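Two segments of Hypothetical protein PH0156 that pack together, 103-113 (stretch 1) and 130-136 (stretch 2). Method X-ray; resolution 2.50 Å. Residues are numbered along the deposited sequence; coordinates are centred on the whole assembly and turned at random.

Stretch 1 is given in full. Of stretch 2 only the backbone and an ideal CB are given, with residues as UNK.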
# COMPACT_ATOMS: atom_id res chain seq x y z
N ASP A 103 -5.12 -3.80 -28.01
CA ASP A 103 -5.18 -2.35 -28.07
C ASP A 103 -6.33 -1.83 -27.20
O ASP A 103 -7.45 -2.32 -27.28
CB ASP A 103 -5.32 -1.92 -29.54
CG ASP A 103 -5.22 -0.42 -29.72
OD1 ASP A 103 -6.17 0.28 -29.32
OD2 ASP A 103 -4.20 0.06 -30.25
N VAL A 104 -6.03 -0.85 -26.37
CA VAL A 104 -7.05 -0.30 -25.48
C VAL A 104 -8.30 0.18 -26.22
O VAL A 104 -9.42 0.07 -25.69
CB VAL A 104 -6.46 0.83 -24.61
CG1 VAL A 104 -6.03 2.00 -25.49
CG2 VAL A 104 -7.46 1.26 -23.56
N PHE A 105 -8.13 0.71 -27.42
CA PHE A 105 -9.28 1.18 -28.19
C PHE A 105 -10.24 0.02 -28.47
O PHE A 105 -11.45 0.13 -28.25
CB PHE A 105 -8.84 1.84 -29.50
CG PHE A 105 -9.96 2.50 -30.25
CD1 PHE A 105 -10.79 1.75 -31.10
CD2 PHE A 105 -10.24 3.85 -30.07
CE1 PHE A 105 -11.88 2.34 -31.75
CE2 PHE A 105 -11.32 4.45 -30.72
CZ PHE A 105 -12.15 3.69 -31.56
N GLU A 106 -9.71 -1.09 -28.97
CA GLU A 106 -10.54 -2.26 -29.24
C GLU A 106 -11.15 -2.80 -27.93
O GLU A 106 -12.32 -3.18 -27.88
CB GLU A 106 -9.71 -3.35 -29.93
CG GLU A 106 -9.31 -3.02 -31.37
CD GLU A 106 -8.26 -3.99 -31.93
OE1 GLU A 106 -8.43 -5.22 -31.71
OE2 GLU A 106 -7.29 -3.53 -32.58
N TRP A 107 -10.35 -2.80 -26.86
CA TRP A 107 -10.81 -3.28 -25.56
C TRP A 107 -12.08 -2.53 -25.13
O TRP A 107 -13.10 -3.14 -24.80
CB TRP A 107 -9.68 -3.12 -24.54
CG TRP A 107 -9.99 -3.63 -23.16
CD1 TRP A 107 -10.46 -4.87 -22.83
CD2 TRP A 107 -9.86 -2.90 -21.93
NE1 TRP A 107 -10.64 -4.95 -21.46
CE2 TRP A 107 -10.28 -3.76 -20.89
CE3 TRP A 107 -9.43 -1.61 -21.61
CZ2 TRP A 107 -10.28 -3.37 -19.55
CZ3 TRP A 107 -9.44 -1.21 -20.27
CH2 TRP A 107 -9.86 -2.09 -19.26
N VAL A 108 -12.02 -1.21 -25.15
CA VAL A 108 -13.17 -0.41 -24.76
C VAL A 108 -14.34 -0.62 -25.73
O VAL A 108 -15.47 -0.85 -25.32
CB VAL A 108 -12.80 1.08 -24.71
CG1 VAL A 108 -14.04 1.93 -24.40
CG2 VAL A 108 -11.73 1.29 -23.65
N LEU A 109 -14.04 -0.55 -27.02
CA LEU A 109 -15.06 -0.72 -28.06
C LEU A 109 -15.86 -2.02 -27.88
O LEU A 109 -17.08 -2.05 -28.12
CB LEU A 109 -14.40 -0.71 -29.44
CG LEU A 109 -15.39 -0.60 -30.60
CD1 LEU A 109 -16.06 0.77 -30.57
CD2 LEU A 109 -14.68 -0.82 -31.91
N SER A 110 -15.18 -3.08 -27.46
CA SER A 110 -15.83 -4.38 -27.24
C SER A 110 -16.84 -4.35 -26.09
O SER A 110 -17.60 -5.30 -25.90
CB SER A 110 -14.78 -5.46 -26.94
OG SER A 110 -14.34 -5.39 -25.58
N PHE A 111 -16.84 -3.27 -25.31
CA PHE A 111 -17.78 -3.12 -24.20
C PHE A 111 -19.05 -2.40 -24.64
O PHE A 111 -20.06 -2.45 -23.95
CB PHE A 111 -17.13 -2.31 -23.06
CG PHE A 111 -15.93 -2.97 -22.45
CD1 PHE A 111 -14.87 -2.21 -21.97
CD2 PHE A 111 -15.84 -4.36 -22.41
CE1 PHE A 111 -13.74 -2.82 -21.45
CE2 PHE A 111 -14.71 -4.98 -21.89
CZ PHE A 111 -13.66 -4.21 -21.41
N LEU A 112 -19.00 -1.74 -25.79
CA LEU A 112 -20.13 -0.97 -26.29
C LEU A 112 -20.99 -1.65 -27.35
O LEU A 112 -21.14 -1.14 -28.46
CB LEU A 112 -19.64 0.36 -26.85
CG LEU A 112 -18.81 1.21 -25.90
CD1 LEU A 112 -18.32 2.42 -26.65
CD2 LEU A 112 -19.64 1.60 -24.67
N ARG A 113 -21.57 -2.80 -27.01
CA ARG A 113 -22.42 -3.52 -27.94
C ARG A 113 -23.86 -2.95 -27.91
O ARG A 113 -24.32 -2.49 -26.87
CB ARG A 113 -22.42 -5.01 -27.57
CG ARG A 113 -22.07 -5.93 -28.72
CD ARG A 113 -23.33 -6.51 -29.32
NE ARG A 113 -24.11 -7.25 -28.33
CZ ARG A 113 -25.16 -8.01 -28.61
NH1 ARG A 113 -25.57 -8.16 -29.87
NH2 ARG A 113 -25.82 -8.63 -27.63
N UNK A 130 -18.35 11.22 -24.52
CA UNK A 130 -17.04 11.00 -25.14
C UNK A 130 -16.21 10.01 -24.33
O UNK A 130 -15.79 10.30 -23.22
CB UNK A 130 -16.29 12.32 -25.28
N UNK A 131 -15.96 8.83 -24.90
CA UNK A 131 -15.17 7.82 -24.22
C UNK A 131 -13.74 7.82 -24.77
O UNK A 131 -13.51 7.62 -25.96
CB UNK A 131 -15.81 6.44 -24.38
N UNK A 132 -12.78 8.08 -23.88
CA UNK A 132 -11.39 8.14 -24.28
C UNK A 132 -10.56 6.95 -23.83
O UNK A 132 -10.22 6.82 -22.66
CB UNK A 132 -10.76 9.43 -23.74
N UNK A 133 -10.26 6.04 -24.75
CA UNK A 133 -9.45 4.89 -24.37
C UNK A 133 -7.98 5.32 -24.46
O UNK A 133 -7.54 5.85 -25.48
CB UNK A 133 -9.74 3.68 -25.26
N UNK A 134 -7.22 5.13 -23.38
CA UNK A 134 -5.83 5.54 -23.39
C UNK A 134 -4.87 4.49 -22.87
O UNK A 134 -5.08 3.91 -21.81
CB UNK A 134 -5.67 6.82 -22.56
N UNK A 135 -3.82 4.23 -23.65
CA UNK A 135 -2.82 3.26 -23.25
C UNK A 135 -1.65 3.95 -22.58
O UNK A 135 -1.05 4.86 -23.16
CB UNK A 135 -2.34 2.45 -24.46
N UNK A 136 -1.32 3.54 -21.35
CA UNK A 136 -0.23 4.15 -20.60
C UNK A 136 1.11 3.47 -20.88
O UNK A 136 1.19 2.25 -21.04
CB UNK A 136 -0.54 4.10 -19.10

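Stretch 2 is extended throughout and runs at 140° to helix 104-109, with a closest axial approach of 7.4 Å. Val104 and Val108 point their CA-to-CB bonds toward the strand, Phe105 points sideways but its ring still reaches it, and Leu112, beyond the helix, also points toward it.

At position 130 the ideal CB has nothing of stretch 1 within 5.5 Å, so the contact sets no preference; the deposited residue is Lys130, whose side chain stays out of reach.

Position 131 points its CA-to-CB bond toward stretch 1. The ideal CB lies 4.8 Å from Val108 CG1 and 5.3 Å from Leu112 CD1, too far for a bare CB to fill the gap, and phi/psi of -101/120 is ordinary for a strand. A branched or medium-length aliphatic chain would suit; valine, isoleucine, leucine and methionine are all plausible. The residue is Ile131, with chi1 m and chi2 t. Its two branches separate: CG2 meets Val108 CG1 at 3.7 Å, while CD1 reaches Leu112 CD1 at 3.8 Å.

At 132 the CA-to-CB bond points away and stretch 1 offers nothing to constrain the choice. It is Tyr132, which makes no contact here.

Position 133 is the tightest. Its CA is 5.3 Å from that of Phe105, and the ideal CB already sits 3.5 Å from Val108 CG2, 3.6 Å from Val104 O and 3.9 Å from Phe105 CA. Val104 O accepts from Val108 N (2.9 Å), so it is already engaged in the helix. A small or compact apolar group is favoured: alanine, valine or proline, the last permitted by a phi of -85°. The residue is Pro133. Its CB packs 3.6 Å from Val108 CG2 and 3.9 Å from Val104 CG2, and its CG approaches Phe105 CD2 at 3.6 Å, obliquely to the ring. With 85 Å² covered, it has the largest covered area of any residue in either stretch.

The CB at 134 points away, leaving side-chain identity undetermined, although the backbone still touches the helix. The residue is Tyr134: its C lies 3.8 Å from Val104 CG1, and its hydroxyl is hydrogen-bonded elsewhere in the structure.

At 135 the ideal CB would be 3.9 Å from Val104 CG1, a distance that admits a CB, so alanine or another small residue could also fit. Phi/psi of -96/124 does not demand glycine. The residue is Gly135, and its backbone makes the contact, N to Val104 CG1 at 3.6 Å.

Position 136 is unconstrained by stretch 1; it is Met136, out of reach.

No hydrogen bond crosses the interface, so packing alone accounts for the 334 Å² buried.

Stretch 2 (130-136) KIYPYGM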
# COMPACT_ATOMS: atom_id res chain seq x y z
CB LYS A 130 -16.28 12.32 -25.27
CG LYS A 130 -16.79 13.24 -26.36
CD LYS A 130 -15.89 14.46 -26.51
CE LYS A 130 -16.50 15.44 -27.49
NZ LYS A 130 -17.91 15.75 -27.09
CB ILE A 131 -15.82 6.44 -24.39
CG1 ILE A 131 -17.25 6.49 -23.82
CG2 ILE A 131 -15.00 5.38 -23.65
CD1 ILE A 131 -18.16 5.27 -24.15
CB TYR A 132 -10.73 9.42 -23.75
CG TYR A 132 -11.24 10.69 -24.38
CD1 TYR A 132 -10.70 11.17 -25.58
CD2 TYR A 132 -12.24 11.45 -23.75
CE1 TYR A 132 -11.15 12.36 -26.14
CE2 TYR A 132 -12.69 12.65 -24.31
CZ TYR A 132 -12.14 13.10 -25.50
OH TYR A 132 -12.56 14.29 -26.04
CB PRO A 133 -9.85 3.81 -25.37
CG PRO A 133 -10.32 4.59 -26.57
CD PRO A 133 -10.99 5.82 -26.02
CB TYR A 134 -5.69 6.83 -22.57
CG TYR A 134 -4.30 7.42 -22.57
CD1 TYR A 134 -3.38 7.09 -21.58
CD2 TYR A 134 -3.90 8.29 -23.59
CE1 TYR A 134 -2.08 7.62 -21.59
CE2 TYR A 134 -2.61 8.82 -23.61
CZ TYR A 134 -1.71 8.48 -22.61
OH TYR A 134 -0.44 9.01 -22.63
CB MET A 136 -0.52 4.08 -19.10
CG MET A 136 0.56 4.68 -18.19
SD MET A 136 0.68 6.49 -18.29
CE MET A 136 -0.94 6.90 -17.71
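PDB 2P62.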